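Local coordinates for protein helicase of the snf2/rad54 family (PDB 1Z5Z) that probably takes part in coupling ATP hydrolysis to movement along double-stranded DNA, as the C-terminal RecA-like domain of a SWI2/SNF2-type ATPase, at residues K97-A108 and N185-W193; D154-N162 and G178-R186. All coordinates share one frame; numbering follows the deposited sequence.

Interaction 1 of 2, residues K97-A108 and N185-W193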
loop_
_atom_site.group_PDB
_atom_site.type_symbol
_atom_site.label_atom_id
_atom_site.label_comp_id
_atom_site.label_asym_id
_atom_site.label_seq_id
_atom_site.Cartn_x
_atom_site.Cartn_y
_atom_site.Cartn_z
ATOM N N LYS A 97 9.500 0.723 -1.898
ATOM C CA LYS A 97 8.404 1.611 -2.320
ATOM C C LYS A 97 8.687 3.087 -2.089
ATOM O O LYS A 97 8.410 3.922 -2.947
ATOM C CB LYS A 97 7.079 1.252 -1.585
ATOM C CG LYS A 97 6.390 -0.011 -2.102
ATOM C CD LYS A 97 4.947 -0.104 -1.563
ATOM C CE LYS A 97 4.302 -1.407 -1.950
ATOM N NZ LYS A 97 3.002 -1.570 -1.271
ATOM N N MET A 98 9.204 3.414 -0.907
ATOM C CA MET A 98 9.554 4.792 -0.578
ATOM C C MET A 98 10.630 5.259 -1.562
ATOM O O MET A 98 10.606 6.390 -2.033
ATOM C CB MET A 98 10.114 4.866 0.848
ATOM C CG MET A 98 9.314 5.652 1.870
ATOM S SD MET A 98 7.692 6.350 1.458
ATOM C CE MET A 98 8.276 7.886 0.944
ATOM N N ILE A 99 11.577 4.385 -1.873
ATOM C CA ILE A 99 12.640 4.755 -2.796
ATOM C C ILE A 99 12.051 5.111 -4.162
ATOM O O ILE A 99 12.456 6.103 -4.762
ATOM C CB ILE A 99 13.664 3.605 -2.932
ATOM C CG1 ILE A 99 14.530 3.541 -1.680
ATOM C CG2 ILE A 99 14.536 3.793 -4.202
ATOM C CD1 ILE A 99 15.193 2.166 -1.465
ATOM N N ARG A 100 11.104 4.317 -4.659
ATOM C CA ARG A 100 10.521 4.644 -5.948
ATOM C C ARG A 100 9.620 5.866 -5.823
ATOM O O ARG A 100 9.507 6.650 -6.767
ATOM C CB ARG A 100 9.700 3.474 -6.519
ATOM C CG ARG A 100 10.531 2.303 -6.964
ATOM C CD ARG A 100 11.274 2.622 -8.254
ATOM N NE ARG A 100 10.814 1.761 -9.337
ATOM C CZ ARG A 100 10.185 2.196 -10.425
ATOM N NH1 ARG A 100 9.796 1.318 -11.351
ATOM N NH2 ARG A 100 9.950 3.503 -10.590
ATOM N N THR A 101 8.980 6.041 -4.669
ATOM C CA THR A 101 8.096 7.185 -4.500
ATOM C C THR A 101 8.829 8.530 -4.636
ATOM O O THR A 101 8.323 9.455 -5.278
ATOM C CB THR A 101 7.353 7.096 -3.139
ATOM O OG1 THR A 101 6.514 5.921 -3.146
ATOM C CG2 THR A 101 6.488 8.370 -2.905
ATOM N N MET A 102 9.996 8.660 -4.016
ATOM C CA MET A 102 10.753 9.903 -4.138
ATOM C C MET A 102 11.169 10.091 -5.621
ATOM O O MET A 102 11.235 11.217 -6.090
ATOM C CB MET A 102 11.985 9.891 -3.234
ATOM C CG MET A 102 11.671 9.754 -1.707
ATOM S SD MET A 102 10.285 10.722 -1.103
ATOM C CE MET A 102 10.974 12.434 -1.265
ATOM N N GLU A 103 11.420 9.005 -6.352
ATOM C CA GLU A 103 11.790 9.136 -7.761
ATOM C C GLU A 103 10.612 9.661 -8.534
ATOM O O GLU A 103 10.776 10.525 -9.400
ATOM C CB GLU A 103 12.223 7.808 -8.390
ATOM C CG GLU A 103 13.320 7.103 -7.608
ATOM C CD GLU A 103 13.764 5.783 -8.234
ATOM O OE1 GLU A 103 12.963 5.118 -8.924
ATOM O OE2 GLU A 103 14.929 5.412 -8.009
ATOM N N ILE A 104 9.416 9.160 -8.224
ATOM C CA ILE A 104 8.228 9.614 -8.941
ATOM C C ILE A 104 7.951 11.068 -8.599
ATOM O O ILE A 104 7.618 11.890 -9.457
ATOM C CB ILE A 104 6.983 8.777 -8.573
ATOM C CG1 ILE A 104 7.100 7.356 -9.151
ATOM C CG2 ILE A 104 5.751 9.495 -9.053
ATOM C CD1 ILE A 104 6.118 6.309 -8.507
ATOM N N ILE A 105 8.077 11.376 -7.322
ATOM C CA ILE A 105 7.860 12.732 -6.868
ATOM C C ILE A 105 8.782 13.744 -7.601
ATOM O O ILE A 105 8.342 14.813 -8.060
ATOM C CB ILE A 105 8.079 12.811 -5.321
ATOM C CG1 ILE A 105 6.914 12.095 -4.604
ATOM C CG2 ILE A 105 8.142 14.267 -4.866
ATOM C CD1 ILE A 105 6.877 12.347 -3.083
ATOM N N GLU A 106 10.053 13.383 -7.724
ATOM C CA GLU A 106 11.038 14.263 -8.361
ATOM C C GLU A 106 10.569 14.577 -9.786
ATOM O O GLU A 106 10.416 15.740 -10.173
ATOM C CB GLU A 106 12.401 13.566 -8.344
ATOM C CG GLU A 106 13.562 14.459 -8.714
ATOM C CD GLU A 106 14.905 13.798 -8.421
ATOM O OE1 GLU A 106 15.214 12.773 -9.062
ATOM O OE2 GLU A 106 15.644 14.299 -7.543
ATOM N N GLU A 107 10.296 13.534 -10.549
ATOM C CA GLU A 107 9.796 13.727 -11.886
ATOM C C GLU A 107 8.477 14.530 -11.892
ATOM O O GLU A 107 8.302 15.412 -12.719
ATOM C CB GLU A 107 9.589 12.371 -12.577
ATOM C CG GLU A 107 8.549 12.403 -13.671
ATOM C CD GLU A 107 8.438 11.095 -14.426
ATOM O OE1 GLU A 107 7.347 10.801 -14.965
ATOM O OE2 GLU A 107 9.438 10.361 -14.495
ATOM N N ALA A 108 7.566 14.271 -10.962
ATOM C CA ALA A 108 6.306 14.990 -11.003
ATOM C C ALA A 108 6.379 16.473 -10.630
ATOM O O ALA A 108 5.739 17.303 -11.278
ATOM C CB ALA A 108 5.269 14.279 -10.148
ATOM N N ASN A 185 -2.899 15.901 -10.165
ATOM C CA ASN A 185 -2.421 15.621 -11.508
ATOM C C ASN A 185 -1.751 14.268 -11.482
ATOM O O ASN A 185 -1.625 13.610 -12.489
ATOM C CB ASN A 185 -1.353 16.669 -11.923
ATOM C CG ASN A 185 -1.852 18.104 -11.781
ATOM O OD1 ASN A 185 -1.522 18.825 -10.832
ATOM N ND2 ASN A 185 -2.685 18.512 -12.716
ATOM N N ARG A 186 -1.309 13.865 -10.299
ATOM C CA ARG A 186 -0.593 12.604 -10.145
ATOM C C ARG A 186 -1.126 11.889 -8.897
ATOM O O ARG A 186 -1.328 12.511 -7.848
ATOM C CB ARG A 186 0.883 12.927 -9.999
ATOM C CG ARG A 186 1.782 11.789 -9.721
ATOM C CD ARG A 186 2.394 11.279 -10.990
ATOM N NE ARG A 186 2.980 12.331 -11.816
ATOM C CZ ARG A 186 3.902 12.093 -12.749
ATOM N NH1 ARG A 186 4.338 10.848 -12.941
ATOM N NH2 ARG A 186 4.363 13.076 -13.523
ATOM N N VAL A 187 -1.354 10.591 -9.016
ATOM C CA VAL A 187 -1.880 9.833 -7.907
ATOM C C VAL A 187 -0.978 8.622 -7.747
ATOM O O VAL A 187 -0.685 7.931 -8.734
ATOM C CB VAL A 187 -3.352 9.330 -8.191
ATOM C CG1 VAL A 187 -3.866 8.508 -7.007
ATOM C CG2 VAL A 187 -4.291 10.509 -8.454
ATOM N N ILE A 188 -0.499 8.407 -6.515
ATOM C CA ILE A 188 0.308 7.229 -6.198
ATOM C C ILE A 188 -0.488 6.343 -5.218
ATOM O O ILE A 188 -0.831 6.787 -4.087
ATOM C CB ILE A 188 1.622 7.608 -5.483
ATOM C CG1 ILE A 188 2.520 8.404 -6.439
ATOM C CG2 ILE A 188 2.363 6.342 -4.986
ATOM C CD1 ILE A 188 3.838 8.892 -5.788
ATOM N N HIS A 189 -0.815 5.123 -5.637
ATOM C CA HIS A 189 -1.499 4.195 -4.742
ATOM C C HIS A 189 -0.371 3.378 -4.101
ATOM O O HIS A 189 0.170 2.452 -4.683
ATOM C CB HIS A 189 -2.519 3.372 -5.518
ATOM C CG HIS A 189 -3.662 4.204 -6.025
ATOM N ND1 HIS A 189 -4.527 4.869 -5.180
ATOM C CD2 HIS A 189 -4.026 4.546 -7.284
ATOM C CE1 HIS A 189 -5.376 5.585 -5.899
ATOM N NE2 HIS A 189 -5.093 5.405 -7.179
ATOM N N PHE A 190 0.015 3.786 -2.897
ATOM C CA PHE A 190 1.142 3.173 -2.184
ATOM C C PHE A 190 0.970 1.696 -1.893
ATOM O O PHE A 190 1.940 0.928 -1.898
ATOM C CB PHE A 190 1.385 3.937 -0.897
ATOM C CG PHE A 190 2.760 3.762 -0.348
ATOM C CD1 PHE A 190 3.807 4.564 -0.817
ATOM C CD2 PHE A 190 3.023 2.813 0.619
ATOM C CE1 PHE A 190 5.092 4.431 -0.321
ATOM C CE2 PHE A 190 4.325 2.654 1.133
ATOM C CZ PHE A 190 5.362 3.466 0.669
ATOM N N ASP A 191 -0.268 1.289 -1.610
ATOM C CA ASP A 191 -0.565 -0.125 -1.373
ATOM C C ASP A 191 -2.029 -0.322 -1.780
ATOM O O ASP A 191 -2.735 0.659 -2.053
ATOM C CB ASP A 191 -0.301 -0.534 0.094
ATOM C CG ASP A 191 -0.932 0.406 1.079
ATOM O OD1 ASP A 191 -0.207 0.927 1.955
ATOM O OD2 ASP A 191 -2.164 0.627 0.977
ATOM N N ARG A 192 -2.461 -1.574 -1.839
ATOM C CA ARG A 192 -3.798 -1.907 -2.293
ATOM C C ARG A 192 -4.879 -1.602 -1.284
ATOM O O ARG A 192 -5.359 -2.497 -0.629
ATOM C CB ARG A 192 -3.851 -3.391 -2.697
ATOM C CG ARG A 192 -4.816 -3.616 -3.878
ATOM C CD ARG A 192 -4.975 -5.059 -4.306
ATOM N NE ARG A 192 -5.490 -5.093 -5.676
ATOM C CZ ARG A 192 -4.730 -5.126 -6.775
ATOM N NH1 ARG A 192 -5.308 -5.145 -7.964
ATOM N NH2 ARG A 192 -3.401 -5.170 -6.699
ATOM N N TRP A 193 -5.260 -0.331 -1.165
ATOM C CA TRP A 193 -6.271 0.101 -0.178
ATOM C C TRP A 193 -7.709 0.036 -0.698
ATOM O O TRP A 193 -8.679 0.043 0.073
ATOM C CB TRP A 193 -6.025 1.560 0.201
ATOM C CG TRP A 193 -6.167 2.521 -0.982
ATOM C CD1 TRP A 193 -5.191 2.888 -1.859
ATOM C CD2 TRP A 193 -7.365 3.197 -1.412
ATOM N NE1 TRP A 193 -5.695 3.735 -2.805
ATOM C CE2 TRP A 193 -7.028 3.946 -2.561
ATOM C CE3 TRP A 193 -8.698 3.233 -0.939
ATOM C CZ2 TRP A 193 -7.964 4.741 -3.251
ATOM C CZ3 TRP A 193 -9.636 4.020 -1.627
ATOM C CH2 TRP A 193 -9.264 4.760 -2.770
HETATM O O HOH W 1 5.450 11.630 -16.324
#

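Interaction 2 of 2, residues D154-N162 and G178-R186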
loop_
_atom_site.group_PDB
_atom_site.type_symbol
_atom_site.label_atom_id
_atom_site.label_comp_id
_atom_site.label_asym_id
_atom_site.label_seq_id
_atom_site.Cartn_x
_atom_site.Cartn_y
_atom_site.Cartn_z
ATOM N N ASP A 154 -11.346 21.425 5.530
ATOM C CA ASP A 154 -10.354 22.482 5.408
ATOM C C ASP A 154 -9.148 21.984 4.668
ATOM O O ASP A 154 -8.593 22.707 3.854
ATOM C CB ASP A 154 -9.892 22.988 6.783
ATOM C CG ASP A 154 -10.897 23.942 7.434
ATOM O OD1 ASP A 154 -10.715 24.260 8.636
ATOM O OD2 ASP A 154 -11.848 24.369 6.748
ATOM N N ILE A 155 -8.725 20.753 4.964
ATOM C CA ILE A 155 -7.556 20.205 4.283
ATOM C C ILE A 155 -7.877 19.958 2.814
ATOM O O ILE A 155 -7.044 20.206 1.953
ATOM C CB ILE A 155 -7.072 18.861 4.920
ATOM C CG1 ILE A 155 -6.223 19.165 6.159
ATOM C CG2 ILE A 155 -6.244 18.034 3.888
ATOM C CD1 ILE A 155 -5.928 17.945 7.028
ATOM N N ILE A 156 -9.076 19.453 2.539
ATOM C CA ILE A 156 -9.470 19.157 1.150
ATOM C C ILE A 156 -9.551 20.426 0.321
ATOM O O ILE A 156 -9.171 20.459 -0.856
ATOM C CB ILE A 156 -10.838 18.469 1.092
ATOM C CG1 ILE A 156 -10.698 17.012 1.531
ATOM C CG2 ILE A 156 -11.409 18.565 -0.337
ATOM C CD1 ILE A 156 -11.956 16.381 2.047
ATOM N N SER A 157 -10.084 21.466 0.944
ATOM C CA SER A 157 -10.231 22.757 0.293
ATOM C C SER A 157 -8.829 23.303 0.016
ATOM O O SER A 157 -8.522 23.813 -1.079
ATOM C CB SER A 157 -11.033 23.691 1.220
ATOM O OG SER A 157 -10.769 25.049 0.928
ATOM N N LYS A 158 -7.954 23.157 1.001
ATOM C CA LYS A 158 -6.608 23.640 0.827
ATOM C C LYS A 158 -5.888 22.954 -0.339
ATOM O O LYS A 158 -5.165 23.607 -1.103
ATOM C CB LYS A 158 -5.806 23.449 2.093
ATOM C CG LYS A 158 -4.380 23.901 1.946
ATOM C CD LYS A 158 -3.515 23.449 3.115
ATOM C CE LYS A 158 -3.861 24.151 4.416
ATOM N NZ LYS A 158 -3.030 23.621 5.534
ATOM N N PHE A 159 -6.069 21.645 -0.496
ATOM C CA PHE A 159 -5.381 20.956 -1.584
ATOM C C PHE A 159 -6.037 21.271 -2.911
ATOM O O PHE A 159 -5.359 21.452 -3.896
ATOM C CB PHE A 159 -5.388 19.434 -1.378
ATOM C CG PHE A 159 -4.716 18.662 -2.496
ATOM C CD1 PHE A 159 -5.468 18.099 -3.520
ATOM C CD2 PHE A 159 -3.328 18.530 -2.546
ATOM C CE1 PHE A 159 -4.849 17.413 -4.586
ATOM C CE2 PHE A 159 -2.690 17.851 -3.608
ATOM C CZ PHE A 159 -3.457 17.291 -4.628
ATOM N N GLN A 160 -7.362 21.320 -2.927
ATOM C CA GLN A 160 -8.098 21.564 -4.151
ATOM C C GLN A 160 -7.975 22.975 -4.716
ATOM O O GLN A 160 -8.024 23.151 -5.927
ATOM C CB GLN A 160 -9.584 21.277 -3.929
ATOM C CG GLN A 160 -9.972 19.816 -3.828
ATOM C CD GLN A 160 -9.885 19.087 -5.160
ATOM O OE1 GLN A 160 -8.830 18.553 -5.546
ATOM N NE2 GLN A 160 -11.004 19.069 -5.878
ATOM N N ASN A 161 -7.803 23.968 -3.850
ATOM C CA ASN A 161 -7.773 25.347 -4.330
ATOM C C ASN A 161 -6.472 26.106 -4.331
ATOM O O ASN A 161 -6.388 27.159 -4.924
ATOM C CB ASN A 161 -8.796 26.174 -3.560
ATOM C CG ASN A 161 -10.109 25.467 -3.415
ATOM O OD1 ASN A 161 -10.701 25.015 -4.399
ATOM N ND2 ASN A 161 -10.583 25.369 -2.190
ATOM N N ASN A 162 -5.455 25.602 -3.673
ATOM C CA ASN A 162 -4.200 26.316 -3.649
ATOM C C ASN A 162 -3.139 25.536 -4.467
ATOM O O ASN A 162 -2.630 24.524 -4.001
ATOM C CB ASN A 162 -3.765 26.503 -2.187
ATOM C CG ASN A 162 -2.441 27.186 -2.069
ATOM O OD1 ASN A 162 -1.636 27.136 -2.993
ATOM N ND2 ASN A 162 -2.185 27.810 -0.914
ATOM N N GLY A 178 -12.788 6.179 -0.253
ATOM C CA GLY A 178 -11.851 7.047 -0.933
ATOM C C GLY A 178 -12.470 8.421 -1.106
ATOM O O GLY A 178 -13.533 8.732 -0.508
ATOM N N ILE A 179 -11.795 9.242 -1.908
ATOM C CA ILE A 179 -12.228 10.605 -2.219
ATOM C C ILE A 179 -11.703 10.904 -3.627
ATOM O O ILE A 179 -10.714 10.320 -4.067
ATOM C CB ILE A 179 -11.633 11.602 -1.213
ATOM C CG1 ILE A 179 -12.136 13.005 -1.474
ATOM C CG2 ILE A 179 -10.113 11.618 -1.340
ATOM C CD1 ILE A 179 -11.949 13.917 -0.260
ATOM N N ASN A 180 -12.356 11.809 -4.332
ATOM C CA ASN A 180 -11.937 12.144 -5.684
ATOM C C ASN A 180 -11.408 13.572 -5.694
ATOM O O ASN A 180 -12.166 14.521 -5.839
ATOM C CB ASN A 180 -13.129 11.957 -6.657
ATOM C CG ASN A 180 -12.821 12.440 -8.067
ATOM O OD1 ASN A 180 -11.672 12.439 -8.487
ATOM N ND2 ASN A 180 -13.852 12.848 -8.800
ATOM N N LEU A 181 -10.092 13.715 -5.527
ATOM C CA LEU A 181 -9.466 15.035 -5.478
ATOM C C LEU A 181 -9.119 15.447 -6.906
ATOM O O LEU A 181 -8.056 15.110 -7.392
ATOM C CB LEU A 181 -8.205 14.977 -4.600
ATOM C CG LEU A 181 -8.507 14.730 -3.113
ATOM C CD1 LEU A 181 -7.264 14.265 -2.385
ATOM C CD2 LEU A 181 -9.086 16.012 -2.500
ATOM N N THR A 182 -10.025 16.171 -7.559
ATOM C CA THR A 182 -9.832 16.585 -8.950
ATOM C C THR A 182 -8.625 17.476 -9.227
ATOM O O THR A 182 -8.160 17.563 -10.369
ATOM C CB THR A 182 -11.081 17.292 -9.482
ATOM O OG1 THR A 182 -11.468 18.291 -8.548
ATOM C CG2 THR A 182 -12.237 16.298 -9.641
ATOM N N SER A 183 -8.103 18.149 -8.212
ATOM C CA SER A 183 -6.939 18.975 -8.488
ATOM C C SER A 183 -5.654 18.184 -8.573
ATOM O O SER A 183 -4.661 18.730 -9.022
ATOM C CB SER A 183 -6.805 20.080 -7.458
ATOM O OG SER A 183 -7.990 20.858 -7.475
ATOM N N ALA A 184 -5.650 16.905 -8.172
ATOM C CA ALA A 184 -4.427 16.118 -8.285
ATOM C C ALA A 184 -4.146 15.729 -9.759
ATOM O O ALA A 184 -5.040 15.296 -10.493
ATOM C CB ALA A 184 -4.524 14.848 -7.411
ATOM N N ASN A 185 -2.899 15.901 -10.165
ATOM C CA ASN A 185 -2.421 15.621 -11.508
ATOM C C ASN A 185 -1.751 14.268 -11.482
ATOM O O ASN A 185 -1.625 13.610 -12.489
ATOM C CB ASN A 185 -1.353 16.669 -11.923
ATOM C CG ASN A 185 -1.852 18.104 -11.781
ATOM O OD1 ASN A 185 -1.522 18.825 -10.832
ATOM N ND2 ASN A 185 -2.685 18.512 -12.716
ATOM N N ARG A 186 -1.309 13.865 -10.299
ATOM C CA ARG A 186 -0.593 12.604 -10.145
ATOM C C ARG A 186 -1.126 11.889 -8.897
ATOM O O ARG A 186 -1.328 12.511 -7.848
ATOM C CB ARG A 186 0.883 12.927 -9.999
ATOM C CG ARG A 186 1.782 11.789 -9.721
ATOM C CD ARG A 186 2.394 11.279 -10.990
ATOM N NE ARG A 186 2.980 12.331 -11.816
ATOM C CZ ARG A 186 3.902 12.093 -12.749
ATOM N NH1 ARG A 186 4.338 10.848 -12.941
ATOM N NH2 ARG A 186 4.363 13.076 -13.523
#

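Interaction 1 of 2, residues K97-A108 and N185-W193
The ring of F190 takes K97 over one face, where CD stands 3.9 Å above the plane, offset toward the rim, in a CH-pi contact. T101 OG1 and D191 OD1, the latter hydrogen-bonded to T119, lie at the edge of this ring near its plane, and M98 SD comes in obliquely, 3.7 Å from F190 CE1, as a Met-aromatic contact. The second flat group, the guanidinium of R186, has A108 CB over one face, 3.4 Å from R186 NE, E107 OE1 at its edge and I104 CG2 oblique to it. The axes of 97-108, on helix 96-110, and of strand 186-189 come within 10.6 Å at 176°, antiparallel, in the helix-on-sheet layering of a RecA-like helicase domain whose central sheet is parallel.

Between the two flat groups the layer is aliphatic: I104 CG2 and I188 CD1 meet tip to tip at 3.8 Å, and T101 CG2 lies beside the same I188 methyl. T101 OG1 sits beside its backbone N (chi1 -63°) and donates to K97 O, which also takes the T101 backbone N-H; this leaves CG2 anti to that N and pointed at I188.

Charge gathers at the two ends. R186 bends at chi2 and chi3 to lay its guanidinium against A108; its stronger salt bridge is to D113, the one to E107 being long, with carboxylate and guanidinium planes 74° apart. A water donates to E107 OE1 and accepts a weak bond from R186 NH2. At the other end K97 NZ also forms salt bridges with E227 and D80, which probably stabilise its charge in this buried place. Extended beyond CG, the lysine runs past the F190 ring until NZ donates to F190 O at 2.8 Å, in the carbonyl plane.

Interaction 2 of 2, residues D154-N162 and G178-R186
Q160 and the turn at T182 and S183 are joined by three hydrogen bonds. Bent at chi2 (-71°), the Q160 side chain brings its amide against the turn: OE1 accepts from S183 N at 2.8 Å, the donor tilted 22° from the carbonyl plane, and NE2 donates to T182 OG1 at 2.8 Å, nearly within the amide plane. The third bond uses the backbone, S183 OG donating to a lone pair of Q160 O. With both amide atoms engaged, the rotation of the group is fixed; a leucine here would probably leave S183 N and T182 OG1 without these mates and let the turn shift against the helix.

In the RecA-like fold this places the last turns of helix 149-161 against the loop that leads from strand 167-171 to strand 186-189, where L181 to A184 form a type I beta turn.

The apolar contacts lie alongside. I156 CD1 meets I179 CD1 end on at 3.4 Å, a tight approach, and the side chains of I156 and L181 cross at about a right angle, CG2 of I156 4.1 Å from CD2 of L181. F159 turns its ring edge to A184 N, with CE1 3.8 Å from A184 CB, while K114 makes a cation-pi contact with the ring.

Interactions 1 and 2 illustrate how consecutive parts of a chain can serve a more open layer and then a buried one: the loop makes interaction 2, the strand that follows makes interaction 1, and N185 and R186, common to both, are the junction. Their centres lie about 17 Å apart. Interaction 1 is core: nine of its ten touching residues are buried, packing is mainly apolar and aromatic, and its charges find partners at either end. Interaction 2, farther from the centre of the chain, is only partly buried and relies on amide, hydroxyl and backbone hydrogen bonds beside an apolar patch. The two also touch directly, W193 CZ3 packing 3.8 Å from G178 CA.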